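Local atomic coordinates of organophosphorus hydrolase (Pseudomonas pseudoalcaligenes, PDB entry 4LE6), a protein that probably hydrolyses organophosphate triesters at a two-zinc centre, as a phosphotriesterase built on the metallo-beta-lactamase fold. Residues D56-A59 against S60-K63; Q109-G112 against P113-V117; W245-I248 against L249-H252; A281-T285 against D286-V290. All coordinates share one frame; numbering follows the deposited sequence.

Contact 1: residues D56-A59 against S60-K63; sequences DLPA and SLLK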
ATOM      1  N   ASP A  56     -15.880  10.968  -0.737  1.00 22.79           N
ATOM      2  CA  ASP A  56     -15.289  12.150  -0.117  1.00 24.84           C
ATOM      3  C   ASP A  56     -16.118  12.538   1.112  1.00 29.36           C
ATOM      4  O   ASP A  56     -17.302  12.835   0.988  1.00 34.97           O
ATOM      5  CB  ASP A  56     -15.249  13.303  -1.113  1.00 29.68           C
ATOM      6  CG  ASP A  56     -14.264  13.063  -2.274  1.00 32.81           C
ATOM      7  OD1 ASP A  56     -13.254  12.317  -2.122  1.00 26.64           O
ATOM      8  OD2 ASP A  56     -14.506  13.642  -3.351  1.00 39.53           O
ATOM      9  N   LEU A  57     -15.508  12.503   2.296  1.00 26.98           N
ATOM     10  CA  LEU A  57     -16.183  12.889   3.544  1.00 25.87           C
ATOM     11  C   LEU A  57     -15.615  14.212   4.084  1.00 24.90           C
ATOM     12  O   LEU A  57     -14.402  14.340   4.220  1.00 26.32           O
ATOM     13  CB  LEU A  57     -16.010  11.789   4.593  1.00 28.61           C
ATOM     14  CG  LEU A  57     -16.593  10.415   4.240  1.00 30.84           C
ATOM     15  CD1 LEU A  57     -16.335   9.447   5.392  1.00 29.44           C
ATOM     16  CD2 LEU A  57     -18.093  10.497   3.917  1.00 31.22           C
ATOM     17  N   PRO A  58     -16.477  15.211   4.364  1.00 25.25           N
ATOM     18  CA  PRO A  58     -15.977  16.468   4.946  1.00 28.38           C
ATOM     19  C   PRO A  58     -15.297  16.236   6.279  1.00 29.40           C
ATOM     20  O   PRO A  58     -15.824  15.486   7.100  1.00 27.98           O
ATOM     21  CB  PRO A  58     -17.253  17.295   5.184  1.00 30.65           C
ATOM     22  CG  PRO A  58     -18.254  16.732   4.252  1.00 31.95           C
ATOM     23  CD  PRO A  58     -17.921  15.272   4.081  1.00 27.50           C
ATOM     24  N   ALA A  59     -14.173  16.900   6.510  1.00 30.64           N
ATOM     25  CA  ALA A  59     -13.453  16.757   7.762  1.00 32.84           C
ATOM     26  C   ALA A  59     -14.311  17.227   8.936  1.00 30.16           C
ATOM     27  O   ALA A  59     -14.074  16.836  10.076  1.00 29.31           O
ATOM     28  CB  ALA A  59     -12.151  17.555   7.704  1.00 35.36           C
ATOM     29  N   SER A  60     -15.298  18.077   8.655  1.00 30.04           N
ATOM     30  CA  SER A  60     -16.179  18.622   9.694  1.00 36.05           C
ATOM     31  C   SER A  60     -17.040  17.539  10.357  1.00 33.47           C
ATOM     32  O   SER A  60     -17.651  17.777  11.397  1.00 33.38           O
ATOM     33  CB  SER A  60     -17.105  19.689   9.099  1.00 41.00           C
ATOM     34  OG  SER A  60     -18.009  19.095   8.174  1.00 46.32           O
ATOM     35  N   LEU A  61     -17.111  16.358   9.751  1.00 30.35           N
ATOM     36  CA  LEU A  61     -17.847  15.250  10.363  1.00 32.20           C
ATOM     37  C   LEU A  61     -17.072  14.588  11.501  1.00 33.63           C
ATOM     38  O   LEU A  61     -17.628  13.769  12.238  1.00 32.37           O
ATOM     39  CB  LEU A  61     -18.213  14.195   9.314  1.00 30.10           C
ATOM     40  CG  LEU A  61     -19.199  14.700   8.252  1.00 34.04           C
ATOM     41  CD1 LEU A  61     -19.375  13.677   7.144  1.00 32.11           C
ATOM     42  CD2 LEU A  61     -20.554  15.069   8.877  1.00 40.03           C
ATOM     43  N   LEU A  62     -15.788  14.916  11.646  1.00 30.74           N
ATOM     44  CA  LEU A  62     -15.013  14.386  12.767  1.00 30.38           C
ATOM     45  C   LEU A  62     -15.140  15.394  13.882  1.00 32.37           C
ATOM     46  O   LEU A  62     -14.995  16.577  13.637  1.00 31.52           O
ATOM     47  CB  LEU A  62     -13.545  14.190  12.401  1.00 29.19           C
ATOM     48  CG  LEU A  62     -13.260  13.172  11.306  1.00 30.37           C
ATOM     49  CD1 LEU A  62     -11.823  13.331  10.853  1.00 30.76           C
ATOM     50  CD2 LEU A  62     -13.527  11.761  11.804  1.00 33.56           C
ATOM     51  N   LYS A  63     -15.415  14.935  15.098  1.00 30.02           N
ATOM     52  CA  LYS A  63     -15.653  15.843  16.217  1.00 33.01           C
ATOM     53  C   LYS A  63     -14.848  15.471  17.463  1.00 31.46           C
ATOM     54  O   LYS A  63     -14.376  14.338  17.600  1.00 30.37           O
ATOM     55  CB  LYS A  63     -17.148  15.866  16.549  1.00 40.97           C
ATOM     56  CG  LYS A  63     -17.979  16.697  15.575  1.00 52.46           C
ATOM     57  CD  LYS A  63     -17.735  18.199  15.760  1.00 62.95           C
ATOM     58  CE  LYS A  63     -18.441  19.042  14.692  1.00 66.78           C
ATOM     59  NZ  LYS A  63     -17.570  19.337  13.499  1.00 65.42           N
TER

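Contact 2: residues Q109-G112 against P113-V117; sequences QCFG and PTLGV. With EDO (1,2-ethanediol), chain L.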
ATOM      1  N   GLN A 109     -24.593   1.033  -5.822  1.00 22.30           N
ATOM      2  CA  GLN A 109     -24.801   2.382  -6.355  1.00 26.72           C
ATOM      3  C   GLN A 109     -25.438   3.326  -5.322  1.00 28.58           C
ATOM      4  O   GLN A 109     -25.869   4.421  -5.677  1.00 36.37           O
ATOM      5  CB  GLN A 109     -25.730   2.353  -7.573  1.00 35.47           C
ATOM      6  CG  GLN A 109     -25.392   1.353  -8.672  1.00 48.83           C
ATOM      7  CD  GLN A 109     -26.661   0.721  -9.269  1.00 58.26           C
ATOM      8  OE1 GLN A 109     -27.384  -0.019  -8.586  1.00 69.50           O
ATOM      9  NE2 GLN A 109     -26.943   1.026 -10.530  1.00 49.35           N
ATOM     10  N   CYS A 110     -25.507   2.904  -4.063  1.00 25.32           N
ATOM     11  CA  CYS A 110     -26.165   3.695  -3.019  1.00 29.27           C
ATOM     12  C   CYS A 110     -25.562   5.080  -2.811  1.00 32.82           C
ATOM     13  O   CYS A 110     -26.272   6.018  -2.448  1.00 33.72           O
ATOM     14  CB  CYS A 110     -26.145   2.941  -1.683  1.00 26.31           C
ATOM     15  SG  CYS A 110     -27.481   1.693  -1.559  1.00 42.67           S
ATOM     16  N   PHE A 111     -24.259   5.206  -3.037  1.00 28.91           N
ATOM     17  CA  PHE A 111     -23.566   6.474  -2.829  1.00 32.36           C
ATOM     18  C   PHE A 111     -22.925   6.984  -4.119  1.00 36.16           C
ATOM     19  O   PHE A 111     -21.971   7.765  -4.084  1.00 40.05           O
ATOM     20  CB  PHE A 111     -22.499   6.303  -1.735  1.00 32.76           C
ATOM     21  CG  PHE A 111     -23.042   6.345  -0.336  1.00 34.21           C
ATOM     22  CD1 PHE A 111     -24.108   7.170  -0.014  1.00 39.40           C
ATOM     23  CD2 PHE A 111     -22.478   5.576   0.667  1.00 35.12           C
ATOM     24  CE1 PHE A 111     -24.608   7.209   1.263  1.00 40.24           C
ATOM     25  CE2 PHE A 111     -22.979   5.620   1.958  1.00 39.12           C
ATOM     26  CZ  PHE A 111     -24.042   6.435   2.252  1.00 39.99           C
ATOM     27  N   GLY A 112     -23.445   6.546  -5.263  1.00 32.96           N
ATOM     28  CA  GLY A 112     -22.930   7.018  -6.537  1.00 31.51           C
ATOM     29  C   GLY A 112     -21.830   6.174  -7.168  1.00 32.36           C
ATOM     30  O   GLY A 112     -21.359   5.186  -6.597  1.00 32.48           O
ATOM     31  N   PRO A 113     -21.373   6.597  -8.348  1.00 34.94           N
ATOM     32  CA  PRO A 113     -20.501   5.821  -9.233  1.00 33.82           C
ATOM     33  C   PRO A 113     -19.021   5.733  -8.810  1.00 30.20           C
ATOM     34  O   PRO A 113     -18.286   5.015  -9.468  1.00 32.19           O
ATOM     35  CB  PRO A 113     -20.639   6.554 -10.576  1.00 38.14           C
ATOM     36  CG  PRO A 113     -21.028   7.984 -10.215  1.00 40.29           C
ATOM     37  CD  PRO A 113     -21.461   8.006  -8.762  1.00 42.25           C
ATOM     38  N   THR A 114     -18.595   6.407  -7.745  1.00 28.73           N
ATOM     39  CA  THR A 114     -17.220   6.231  -7.245  1.00 27.59           C
ATOM     40  C   THR A 114     -17.115   5.009  -6.325  1.00 24.96           C
ATOM     41  O   THR A 114     -16.037   4.678  -5.836  1.00 21.48           O
ATOM     42  CB  THR A 114     -16.700   7.491  -6.494  1.00 21.78           C
ATOM     43  OG1 THR A 114     -17.445   7.687  -5.287  1.00 27.30           O
ATOM     44  CG2 THR A 114     -16.803   8.697  -7.383  1.00 24.23           C
ATOM     45  N   LEU A 115     -18.234   4.328  -6.116  1.00 24.66           N
ATOM     46  CA  LEU A 115     -18.280   3.131  -5.291  1.00 25.25           C
ATOM     47  C   LEU A 115     -18.976   2.011  -6.069  1.00 23.11           C
ATOM     48  O   LEU A 115     -19.387   2.225  -7.207  1.00 21.43           O
ATOM     49  CB  LEU A 115     -19.030   3.439  -4.011  1.00 26.17           C
ATOM     50  CG  LEU A 115     -18.219   4.225  -2.988  1.00 26.83           C
ATOM     51  CD1 LEU A 115     -19.139   4.759  -1.930  1.00 27.30           C
ATOM     52  CD2 LEU A 115     -17.139   3.341  -2.361  1.00 25.75           C
ATOM     53  N   GLY A 116     -19.083   0.828  -5.471  1.00 23.04           N
ATOM     54  CA  GLY A 116     -19.781  -0.297  -6.092  1.00 25.34           C
ATOM     55  C   GLY A 116     -18.913  -1.297  -6.859  1.00 24.39           C
ATOM     56  O   GLY A 116     -19.425  -2.052  -7.686  1.00 24.23           O
ATOM     57  N   VAL A 117     -17.612  -1.335  -6.564  1.00 19.58           N
ATOM     58  CA  VAL A 117     -16.662  -2.125  -7.356  1.00 20.11           C
ATOM     59  C   VAL A 117     -16.231  -3.434  -6.690  1.00 23.77           C
ATOM     60  O   VAL A 117     -15.465  -4.199  -7.269  1.00 22.58           O
ATOM     61  CB  VAL A 117     -15.389  -1.267  -7.702  1.00 26.86           C
ATOM     62  CG1 VAL A 117     -14.633  -1.846  -8.886  1.00 30.61           C
ATOM     63  CG2 VAL A 117     -15.794   0.170  -8.037  1.00 33.05           C
TER
HETATM   64  C1  EDO L 407     -21.872  11.950  -2.755  0.60 41.65           C
HETATM   65  O1  EDO L 407     -21.044  10.788  -2.907  0.60 43.12           O
HETATM   66  C2  EDO L 407     -23.332  11.531  -2.834  0.60 42.77           C
HETATM   67  O2  EDO L 407     -23.382  10.193  -3.330  0.60 43.21           O
HETATM   68  O   HOH W   1     -19.769   8.491  -5.866  1.00 33.48           O

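Contact 3: residues W245-I248 against L249-H252; sequences WGDI and LLNH. With ZN (zinc ion), chain J; ZN (zinc ion), chain K.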
ATOM      1  N   TRP A 245     -12.710  -5.560  11.172  1.00 21.91           N
ATOM      2  CA  TRP A 245     -13.253  -4.830  12.323  1.00 23.61           C
ATOM      3  C   TRP A 245     -14.405  -3.899  12.004  1.00 22.92           C
ATOM      4  O   TRP A 245     -15.062  -3.403  12.908  1.00 22.85           O
ATOM      5  CB  TRP A 245     -12.151  -4.144  13.166  1.00 24.06           C
ATOM      6  CG  TRP A 245     -11.544  -2.863  12.664  1.00 24.22           C
ATOM      7  CD1 TRP A 245     -11.898  -2.135  11.564  1.00 25.66           C
ATOM      8  CD2 TRP A 245     -10.445  -2.166  13.271  1.00 23.00           C
ATOM      9  NE1 TRP A 245     -11.091  -1.017  11.461  1.00 25.78           N
ATOM     10  CE2 TRP A 245     -10.195  -1.021  12.494  1.00 21.89           C
ATOM     11  CE3 TRP A 245      -9.656  -2.401  14.405  1.00 25.82           C
ATOM     12  CZ2 TRP A 245      -9.187  -0.111  12.812  1.00 24.46           C
ATOM     13  CZ3 TRP A 245      -8.660  -1.493  14.721  1.00 25.87           C
ATOM     14  CH2 TRP A 245      -8.434  -0.363  13.924  1.00 26.79           C
ATOM     15  N   GLY A 246     -14.668  -3.683  10.718  1.00 18.32           N
ATOM     16  CA  GLY A 246     -15.742  -2.815  10.309  1.00 18.58           C
ATOM     17  C   GLY A 246     -15.336  -1.353  10.454  1.00 19.68           C
ATOM     18  O   GLY A 246     -14.258  -0.942  10.019  1.00 22.31           O
ATOM     19  N   ASP A 247     -16.217  -0.577  11.068  1.00 19.50           N
ATOM     20  CA  ASP A 247     -16.080   0.863  11.179  1.00 21.13           C
ATOM     21  C   ASP A 247     -15.618   1.327  12.573  1.00 24.20           C
ATOM     22  O   ASP A 247     -16.067   2.366  13.073  1.00 22.85           O
ATOM     23  CB  ASP A 247     -17.411   1.515  10.796  1.00 20.82           C
ATOM     24  CG  ASP A 247     -17.649   1.514   9.293  1.00 22.96           C
ATOM     25  OD1 ASP A 247     -16.949   0.766   8.582  1.00 20.02           O
ATOM     26  OD2 ASP A 247     -18.543   2.257   8.830  1.00 20.55           O
ATOM     27  N   ILE A 248     -14.708   0.569  13.180  1.00 23.90           N
ATOM     28  CA  ILE A 248     -14.032   0.983  14.421  1.00 25.24           C
ATOM     29  C   ILE A 248     -13.459   2.384  14.294  1.00 26.17           C
ATOM     30  O   ILE A 248     -13.461   3.168  15.238  1.00 26.42           O
ATOM     31  CB  ILE A 248     -12.860   0.022  14.751  1.00 26.70           C
ATOM     32  CG1 ILE A 248     -13.400  -1.375  15.043  1.00 28.59           C
ATOM     33  CG2 ILE A 248     -12.003   0.551  15.925  1.00 27.34           C
ATOM     34  CD1 ILE A 248     -14.512  -1.416  16.115  1.00 30.79           C
ATOM     35  N   LEU A 249     -12.959   2.712  13.115  1.00 24.98           N
ATOM     36  CA  LEU A 249     -12.596   4.088  12.872  1.00 28.22           C
ATOM     37  C   LEU A 249     -12.684   4.380  11.399  1.00 25.24           C
ATOM     38  O   LEU A 249     -12.677   3.482  10.560  1.00 24.26           O
ATOM     39  CB  LEU A 249     -11.228   4.445  13.453  1.00 32.36           C
ATOM     40  CG  LEU A 249      -9.973   3.727  12.970  1.00 31.63           C
ATOM     41  CD1 LEU A 249      -9.339   4.465  11.787  1.00 27.53           C
ATOM     42  CD2 LEU A 249      -8.996   3.628  14.127  1.00 29.88           C
ATOM     43  N   LEU A 250     -12.817   5.661  11.129  1.00 23.08           N
ATOM     44  CA  LEU A 250     -13.128   6.172   9.818  1.00 29.86           C
ATOM     45  C   LEU A 250     -11.965   6.933   9.195  1.00 29.31           C
ATOM     46  O   LEU A 250     -11.925   7.091   7.984  1.00 27.96           O
ATOM     47  CB  LEU A 250     -14.303   7.125   9.949  1.00 38.16           C
ATOM     48  CG  LEU A 250     -15.370   6.991   8.873  1.00 52.75           C
ATOM     49  CD1 LEU A 250     -16.503   6.092   9.367  1.00 53.28           C
ATOM     50  CD2 LEU A 250     -15.849   8.379   8.521  1.00 64.60           C
ATOM     51  N   ASN A 251     -11.041   7.424  10.018  1.00 27.36           N
ATOM     52  CA  ASN A 251      -9.918   8.220   9.512  1.00 25.58           C
ATOM     53  C   ASN A 251      -8.620   7.828  10.198  1.00 23.31           C
ATOM     54  O   ASN A 251      -8.416   8.134  11.376  1.00 22.38           O
ATOM     55  CB  ASN A 251     -10.196   9.708   9.716  1.00 23.51           C
ATOM     56  CG  ASN A 251      -9.173  10.604   9.022  1.00 27.99           C
ATOM     57  OD1 ASN A 251      -7.966  10.377   9.113  1.00 26.93           O
ATOM     58  ND2 ASN A 251      -9.656  11.626   8.321  1.00 32.00           N
ATOM     59  N   HIS A 252      -7.753   7.145   9.458  1.00 23.29           N
ATOM     60  CA  HIS A 252      -6.532   6.574  10.013  1.00 24.37           C
ATOM     61  C   HIS A 252      -5.559   7.672  10.458  1.00 26.24           C
ATOM     62  O   HIS A 252      -4.715   7.443  11.325  1.00 26.63           O
ATOM     63  CB  HIS A 252      -5.841   5.707   8.969  1.00 26.11           C
ATOM     64  CG  HIS A 252      -5.177   6.507   7.896  1.00 26.42           C
ATOM     65  ND1 HIS A 252      -5.880   7.068   6.853  1.00 30.76           N
ATOM     66  CD2 HIS A 252      -3.890   6.887   7.731  1.00 25.22           C
ATOM     67  CE1 HIS A 252      -5.050   7.740   6.075  1.00 31.51           C
ATOM     68  NE2 HIS A 252      -3.835   7.648   6.587  1.00 32.01           N
TER
HETATM   69 ZN    ZN J 405     -20.742   2.622   9.063  1.00 24.94          ZN
HETATM   70 ZN    ZN K 406     -18.689   2.318   6.697  1.00 20.50          ZN
HETATM   71  O   HOH W   2     -12.463   0.956   9.492  1.00 25.19           O
HETATM   72  O   HOH W   3     -20.266   3.166   7.056  1.00 14.52           O

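Contact 4: residues A281-T285 against D286-V290; sequences AEAAT and DKLWV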
ATOM      1  N   ALA A 281      -6.708  -1.161  21.871  1.00 26.79           N
ATOM      2  CA  ALA A 281      -5.845  -1.694  22.920  1.00 26.82           C
ATOM      3  C   ALA A 281      -5.596  -3.197  22.713  1.00 28.27           C
ATOM      4  O   ALA A 281      -4.447  -3.658  22.769  1.00 28.27           O
ATOM      5  CB  ALA A 281      -6.451  -1.435  24.284  1.00 27.20           C
ATOM      6  N   GLU A 282      -6.671  -3.949  22.450  1.00 28.44           N
ATOM      7  CA  GLU A 282      -6.563  -5.396  22.235  1.00 27.28           C
ATOM      8  C   GLU A 282      -5.748  -5.753  20.986  1.00 26.61           C
ATOM      9  O   GLU A 282      -4.904  -6.656  21.013  1.00 27.41           O
ATOM     10  CB  GLU A 282      -7.972  -6.008  22.127  1.00 30.45           C
ATOM     11  CG  GLU A 282      -8.028  -7.408  21.547  1.00 50.22           C
ATOM     12  CD  GLU A 282      -9.433  -7.994  21.579  1.00 62.81           C
ATOM     13  OE1 GLU A 282     -10.401  -7.226  21.786  1.00 61.52           O
ATOM     14  OE2 GLU A 282      -9.565  -9.226  21.401  1.00 68.84           O
ATOM     15  N   ALA A 283      -6.018  -5.070  19.883  1.00 25.05           N
ATOM     16  CA  ALA A 283      -5.287  -5.329  18.646  1.00 24.58           C
ATOM     17  C   ALA A 283      -3.797  -5.056  18.850  1.00 27.11           C
ATOM     18  O   ALA A 283      -2.940  -5.817  18.377  1.00 27.23           O
ATOM     19  CB  ALA A 283      -5.817  -4.451  17.533  1.00 22.10           C
ATOM     20  N   ALA A 284      -3.479  -3.969  19.550  1.00 26.09           N
ATOM     21  CA  ALA A 284      -2.071  -3.629  19.793  1.00 27.42           C
ATOM     22  C   ALA A 284      -1.408  -4.656  20.712  1.00 31.13           C
ATOM     23  O   ALA A 284      -0.277  -5.100  20.469  1.00 26.53           O
ATOM     24  CB  ALA A 284      -1.943  -2.227  20.405  1.00 26.64           C
ATOM     25  N   THR A 285      -2.110  -5.019  21.782  1.00 30.96           N
ATOM     26  CA  THR A 285      -1.571  -5.977  22.745  1.00 30.64           C
ATOM     27  C   THR A 285      -1.343  -7.373  22.157  1.00 29.52           C
ATOM     28  O   THR A 285      -0.293  -7.978  22.362  1.00 30.20           O
ATOM     29  CB  THR A 285      -2.527  -6.109  23.933  1.00 33.58           C
ATOM     30  OG1 THR A 285      -2.474  -4.901  24.696  1.00 37.72           O
ATOM     31  CG2 THR A 285      -2.159  -7.308  24.812  1.00 32.50           C
ATOM     32  N   ASP A 286      -2.341  -7.892  21.455  1.00 26.13           N
ATOM     33  CA  ASP A 286      -2.283  -9.243  20.896  1.00 27.68           C
ATOM     34  C   ASP A 286      -1.626  -9.269  19.500  1.00 28.27           C
ATOM     35  O   ASP A 286      -1.555 -10.322  18.877  1.00 32.39           O
ATOM     36  CB  ASP A 286      -3.702  -9.827  20.796  1.00 27.09           C
ATOM     37  CG  ASP A 286      -4.393  -9.957  22.157  1.00 37.23           C
ATOM     38  OD1 ASP A 286      -3.701 -10.133  23.182  1.00 39.23           O
ATOM     39  OD2 ASP A 286      -5.642  -9.887  22.201  1.00 43.44           O
ATOM     40  N   LYS A 287      -1.153  -8.117  19.027  1.00 27.21           N
ATOM     41  CA  LYS A 287      -0.471  -8.007  17.723  1.00 29.41           C
ATOM     42  C   LYS A 287      -1.232  -8.688  16.584  1.00 28.84           C
ATOM     43  O   LYS A 287      -0.640  -9.328  15.714  1.00 29.90           O
ATOM     44  CB  LYS A 287       0.935  -8.612  17.801  1.00 31.79           C
ATOM     45  CG  LYS A 287       1.869  -7.939  18.797  1.00 39.99           C
ATOM     46  CD  LYS A 287       3.223  -8.623  18.784  1.00 51.87           C
ATOM     47  CE  LYS A 287       4.220  -7.954  19.706  1.00 66.80           C
ATOM     48  NZ  LYS A 287       5.564  -8.579  19.547  1.00 77.62           N
ATOM     49  N   LEU A 288      -2.543  -8.544  16.558  1.00 28.87           N
ATOM     50  CA  LEU A 288      -3.307  -9.270  15.551  1.00 33.25           C
ATOM     51  C   LEU A 288      -3.337  -8.461  14.278  1.00 26.52           C
ATOM     52  O   LEU A 288      -3.075  -7.258  14.289  1.00 22.30           O
ATOM     53  CB  LEU A 288      -4.714  -9.604  16.035  1.00 42.88           C
ATOM     54  CG  LEU A 288      -5.500  -8.506  16.740  1.00 47.09           C
ATOM     55  CD1 LEU A 288      -5.988  -7.463  15.750  1.00 55.38           C
ATOM     56  CD2 LEU A 288      -6.656  -9.126  17.499  1.00 40.32           C
ATOM     57  N   TRP A 289      -3.605  -9.130  13.168  1.00 21.75           N
ATOM     58  CA  TRP A 289      -3.806  -8.429  11.915  1.00 21.35           C
ATOM     59  C   TRP A 289      -5.187  -7.773  11.977  1.00 24.20           C
ATOM     60  O   TRP A 289      -6.124  -8.320  12.561  1.00 27.18           O
ATOM     61  CB  TRP A 289      -3.774  -9.392  10.730  1.00 20.14           C
ATOM     62  CG  TRP A 289      -2.438  -9.952  10.376  1.00 26.96           C
ATOM     63  CD1 TRP A 289      -1.931 -11.160  10.748  1.00 28.32           C
ATOM     64  CD2 TRP A 289      -1.445  -9.340   9.538  1.00 30.48           C
ATOM     65  NE1 TRP A 289      -0.683 -11.339  10.197  1.00 28.85           N
ATOM     66  CE2 TRP A 289      -0.359 -10.235   9.458  1.00 29.63           C
ATOM     67  CE3 TRP A 289      -1.372  -8.126   8.852  1.00 31.84           C
ATOM     68  CZ2 TRP A 289       0.794  -9.952   8.716  1.00 29.23           C
ATOM     69  CZ3 TRP A 289      -0.232  -7.842   8.123  1.00 32.57           C
ATOM     70  CH2 TRP A 289       0.836  -8.751   8.059  1.00 30.37           C
ATOM     71  N   VAL A 290      -5.316  -6.627  11.330  1.00 22.48           N
ATOM     72  CA  VAL A 290      -6.576  -5.912  11.265  1.00 20.13           C
ATOM     73  C   VAL A 290      -6.950  -5.714   9.797  1.00 20.57           C
ATOM     74  O   VAL A 290      -6.077  -5.468   8.961  1.00 20.63           O
ATOM     75  CB  VAL A 290      -6.447  -4.572  11.995  1.00 18.54           C
ATOM     76  CG1 VAL A 290      -7.596  -3.650  11.659  1.00 20.42           C
ATOM     77  CG2 VAL A 290      -6.365  -4.813  13.513  1.00 23.63           C
TER
HETATM   78  O   HOH W   4      -7.548 -10.821  20.383  1.00 46.79           O
HETATM   79  O   HOH W   5      -1.993  -5.197  15.715  1.00 25.07           O

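Contact 1: residues D56-A59 against S60-K63
Two successive backbone hydrogen bonds three residues apart, from Leu61 N to Pro58 O (3.1 Å) and from Leu62 N to Ala59 O (3.0 Å), wind residues 58-62 into a short 3-10 turn. Leu61 lies beside Pro58 and points the same way, with its CD1 3.7 Å from Pro58 CD. With CG beside the backbone N and anti to the carbonyl carbon (chi1 -65°), the branch carrying CD1 is directed along the Pro58 ring. Leu61 CB also comes within 3.5 Å of Pro58 O, the acceptor of its own N-H. Such a turn is a compact means of ending one strand and starting another: here strand 45-57, a member of a six-stranded mixed sheet, gives way to the short strand 62-63, which pairs antiparallel with strand 262-263. Before the turn, Asp56 forms a salt bridge with Arg321 of the second subunit, so the end of the longer strand takes part in the dimer. Two exposed polar residues, Ser60 and Lys63, complete the turn. Ser60 OG comes within 3.6 Å of Pro58 CB, while Lys63 folds back over the turn and its NZ donates a hydrogen bond of 2.6 Å to Ser60 O, only slightly tilted from the plane of that carbonyl. Leu61 also touches Phe263 and Glu264, and the buried Leu62 packs on Asn251.

Contact 2: residues Q109-G112 against P113-V117
Gly112 and Leu115 meet through the backbone, Leu115 N donating to Gly112 O at 3.3 Å, and this bond closes a type I turn over residues 112-115. Gly112 also ends the preceding type I turn, since its own N binds Gln109 O at 3.3 Å. One glycine thus serves as the last residue of the first turn and the first of the second. It does so with phi 92° and psi 179°, a backbone region that residues bearing a beta carbon seldom enter. Pro113 follows at the second position of the second turn, where its ring constrains phi to a value the turn requires. Leu115 fills the inner side. Its CD1 meets Phe111 CB at 3.7 Å and lies at the edge of the phenyl ring, near the ring plane, and the side chain also packs on Val55 and Asp52 of strand 45-57. A water donates to both Phe111 O (2.9 Å) and Thr114 OG1, and so links the two turns; Thr114 OG1 is also hydrogen-bonded to Tyr54 O. The Phe111 side chain lies about 4 Å from that of Asp143, a zinc ligand, and the adjacent Cys110 is disulfide-bonded to Cys146. With one moderate backbone bond, one methyl contact and one water bridge across the pair, the shape of this surface loop probably owes as much to glycine, proline and the disulfide as to attraction between side chains.

Contact 3: residues W245-I248 against L249-H252
Leu250 brings CD1 to 4.4 Å from Asp247 OD2, the oxygen that bridges the two zinc ions. That single atom binds one zinc at 2.2 Å and the other at 2.1 Å, and a water molecule forms a second bridge between the metals. His139, His141 and His226 complete one site, Asp143, His144 and His294 the other, the binuclear pattern of the metallo-beta-lactamase superfamily. A second water ties the chain together. It donates to Gly246 O and to Leu249 O (2.8 Å) and accepts from Trp245 NE1 (3.1 Å), so three bonds fix its place and link the backbone on both sides of Asp247, at Gly246 and Leu249, to the indole N-H. The indole is packed in turn from two directions. Ile248 CB stands over the centre of one face, 3.5 Å above the plane, and Leu249 approaches the six-membered ring obliquely, its CG 3.9 Å from Trp245 CZ2. Trp245 CG is placed between the backbone N and carbonyl carbon (chi1 78°), which folds the ring back over the loop that follows it. At the far end, Asn251 is the N-cap of helix 252-255, its OD1 accepting from Ala253 N. The metal-bearing loop leaves the end of strand 240-246, which is bonded to strand 289-292 through Trp245 and Ala291. Helix 269-286 packs on this region, Ile279 and Leu280 on Trp245 and Arg276 on Leu249.

Contact 4: residues A281-T285 against D286-V290
Leu288 CG is turned between its backbone N and carbonyl carbon (chi1 45°), and this folds the side chain back onto the helix it has just left, where CD1 reaches Ala283 CB at 3.5 Å. Val290 CG2 adds a looser touch to the same methyl group, at 4.1 Å. Glu282, one turn before Asp286, has CG anti to the backbone N (chi1 165°) and an extended chain beyond it, which carries it obliquely across the Asp286 side chain; Asp286 OD2 lies 3.5 Å from Glu282 CG. The two carboxylates stand nearly perpendicular, with planes 89° apart, and Glu282 OE2 and Asp286 OD2 are 4.1 Å from each other. A water donates to both of these oxygens, which probably eases the repulsion between like charges. The helical bond from Asp286 N to Glu282 O (2.9 Å) is regular. On the exposed side, Thr285 OG1 and Thr285 N both donate to Ala281 O, reaching it from opposite faces of the carbonyl plane. Lys287 then breaks the helix with a positive phi. Weak bonds run from Leu288 N to Ala283 O (3.3 Å) and from Lys287 N to Ala284 O (3.5 Å), the six-to-one and five-to-two pair of a Schellman motif, with the Ala283 and Leu288 side chains as its apolar clasp. It closes helix 269-286 within the beta-alpha-beta crossover that joins the parallel neighbours 240-246 and 289-292.

The four contacts show how a local turn takes its chemistry from its surroundings. Contact 3 is the buried one, carrying metal ligation and a water held by three bonds; contacts 1 and 2 lie at the surface, held mainly by turn bonds, and contact 4, partly buried, divides an apolar inner side from a charged outer one. Contacts 3 and 4 share one sheet, and Val290 CG1 packs on Trp245 CD2 at 3.6 Å. Contact 1, which leads from the other six-stranded sheet into a two-stranded one, touches contact 3 where Leu57 meets Leu250. Contact 2 touches none of the others, and its centre lies about 31 Å from that of contact 4, across the middle of the chain.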